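Local coordinates for protein HIRA (Homo sapiens, PDB 5YJE) that cooperates with ASF1A to promote replication-independent chromatin assembly and is required for periodic repression of histone gene transcription in the cell cycle, at residues 188-194 with 285-289. Residues are numbered along the deposited sequence; the frame is centred on the assembly and turned at random.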
loop_
_atom_site.group_PDB
_atom_site.type_symbol
_atom_site.label_atom_id
_atom_site.label_comp_id
_atom_site.label_asym_id
_atom_site.label_seq_id
_atom_site.Cartn_x
_atom_site.Cartn_y
_atom_site.Cartn_z
ATOM N N THR B 188 13.937 -4.554 -14.078
ATOM C CA THR B 188 14.925 -3.486 -14.137
ATOM C C THR B 188 15.629 -3.318 -12.791
ATOM O O THR B 188 15.232 -3.878 -11.759
ATOM C CB THR B 188 14.275 -2.178 -14.566
ATOM O OG1 THR B 188 13.579 -1.588 -13.455
ATOM C CG2 THR B 188 13.317 -2.431 -15.722
ATOM N N GLN B 189 16.688 -2.509 -12.807
ATOM C CA GLN B 189 17.513 -2.245 -11.634
ATOM C C GLN B 189 16.762 -1.493 -10.546
ATOM O O GLN B 189 17.309 -1.316 -9.454
ATOM C CB GLN B 189 18.777 -1.486 -12.048
ATOM N N HIS B 190 15.526 -1.054 -10.794
ATOM C CA HIS B 190 14.671 -0.557 -9.728
ATOM C C HIS B 190 13.510 -1.493 -9.447
ATOM O O HIS B 190 12.567 -1.104 -8.750
ATOM C CB HIS B 190 14.155 0.840 -10.053
ATOM C CG HIS B 190 15.247 1.849 -10.211
ATOM N ND1 HIS B 190 15.879 2.438 -9.134
ATOM C CD2 HIS B 190 15.866 2.323 -11.319
ATOM C CE1 HIS B 190 16.823 3.251 -9.577
ATOM N NE2 HIS B 190 16.834 3.201 -10.897
ATOM N N GLY B 191 13.563 -2.729 -9.942
ATOM C CA GLY B 191 12.573 -3.716 -9.548
ATOM C C GLY B 191 11.254 -3.566 -10.268
ATOM O O GLY B 191 10.213 -3.992 -9.741
ATOM N N ILE B 192 11.267 -2.971 -11.450
ATOM C CA ILE B 192 10.074 -2.782 -12.260
ATOM C C ILE B 192 9.980 -3.931 -13.257
ATOM O O ILE B 192 10.960 -4.196 -13.971
ATOM C CB ILE B 192 10.116 -1.420 -12.964
ATOM C CG1 ILE B 192 10.140 -0.334 -11.883
ATOM C CG2 ILE B 192 8.969 -1.291 -13.978
ATOM C CD1 ILE B 192 9.742 1.032 -12.366
ATOM N N PRO B 193 8.863 -4.656 -13.303
ATOM C CA PRO B 193 8.710 -5.701 -14.317
ATOM C C PRO B 193 8.187 -5.149 -15.634
ATOM O O PRO B 193 7.281 -4.312 -15.687
ATOM C CB PRO B 193 7.701 -6.670 -13.677
ATOM C CG PRO B 193 6.882 -5.810 -12.760
ATOM C CD PRO B 193 7.719 -4.609 -12.371
ATOM N N VAL B 194 8.780 -5.654 -16.711
ATOM C CA VAL B 194 8.432 -5.306 -18.080
ATOM C C VAL B 194 8.137 -6.596 -18.840
ATOM O O VAL B 194 8.918 -7.555 -18.782
ATOM C CB VAL B 194 9.565 -4.511 -18.761
ATOM C CG1 VAL B 194 9.139 -4.040 -20.117
ATOM C CG2 VAL B 194 9.956 -3.333 -17.888
ATOM N N LEU B 285 9.734 7.957 -17.438
ATOM C CA LEU B 285 9.320 8.172 -16.052
ATOM C C LEU B 285 8.691 6.913 -15.438
ATOM O O LEU B 285 9.040 6.509 -14.321
ATOM C CB LEU B 285 8.354 9.351 -15.999
ATOM C CG LEU B 285 7.732 9.728 -14.657
ATOM C CD1 LEU B 285 8.794 10.186 -13.697
ATOM C CD2 LEU B 285 6.755 10.846 -14.895
ATOM N N THR B 286 7.753 6.294 -16.155
ATOM C CA THR B 286 7.107 5.063 -15.705
ATOM C C THR B 286 8.122 3.954 -15.417
ATOM O O THR B 286 7.989 3.211 -14.437
ATOM C CB THR B 286 6.109 4.603 -16.770
ATOM O OG1 THR B 286 5.098 5.592 -16.936
ATOM C CG2 THR B 286 5.452 3.314 -16.370
ATOM N N LEU B 287 9.122 3.812 -16.283
ATOM C CA LEU B 287 10.207 2.867 -16.092
ATOM C C LEU B 287 11.183 3.310 -15.007
ATOM O O LEU B 287 12.065 2.523 -14.636
ATOM C CB LEU B 287 10.961 2.673 -17.414
ATOM C CG LEU B 287 10.540 1.568 -18.391
ATOM C CD1 LEU B 287 10.727 0.176 -17.794
ATOM C CD2 LEU B 287 9.106 1.758 -18.795
ATOM N N GLN B 288 11.054 4.542 -14.506
ATOM C CA GLN B 288 12.018 5.109 -13.566
ATOM C C GLN B 288 13.443 4.986 -14.101
ATOM O O GLN B 288 14.377 4.670 -13.367
ATOM C CB GLN B 288 11.901 4.455 -12.185
ATOM C CG GLN B 288 10.516 4.524 -11.574
ATOM C CD GLN B 288 10.427 3.805 -10.227
ATOM O OE1 GLN B 288 11.446 3.494 -9.595
ATOM N NE2 GLN B 288 9.199 3.523 -9.793
ATOM N N SER B 289 13.610 5.247 -15.392
ATOM C CA SER B 289 14.911 5.184 -16.056
ATOM C C SER B 289 15.454 6.605 -16.187
ATOM O O SER B 289 15.100 7.328 -17.121
ATOM C CB SER B 289 14.778 4.502 -17.414
ATOM O OG SER B 289 15.878 4.806 -18.249
#
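This is a buried, mainly apolar packing contact between a beta hairpin and the turn joining two helices. It lies within the TUP1-like enhancer of split family region, in the C-terminal part of HIRA. The hairpin links strands 184-187 and 193-196 of a four-stranded antiparallel sheet, consistent with a beta-propeller blade. Its type I beta turn runs from Thr188 to Gly191. Facing it is the end of helix 266-286 and the turn leading into helix 290-307. There Gln288, at positive phi (52°), forms a Schellman motif, and Ser289 takes the N-cap position of the next helix. Leu287 has its CA-to-CB bond sideways, yet its end reaches the hairpin. Its CD1 lies 3.6 Å from Val194 CG2 and 4.2 Å from Thr188 CG2. Cys204 and Val215, from the next two strands, also touch Leu287. The contact packs the helical part against this sheet. Inside the hairpin, Thr188 OG1 accepts weak hydrogen bonds from the backbone N of His190 and of Ile192. The hydroxyl of Thr286 is hydrogen-bonded to Ala282 O and to Ser127 OG of a second subunit, so the contact lies beside a subunit interface of the trimer. Ile192, also buried, puts its CD1 3.5 Å from Thr286 O, 3.6 Å from Leu287 O and 3.6 Å from Gln288 CD. Beside it, His190 CD2 approaches Gln288 O obliquely at 3.5 Å.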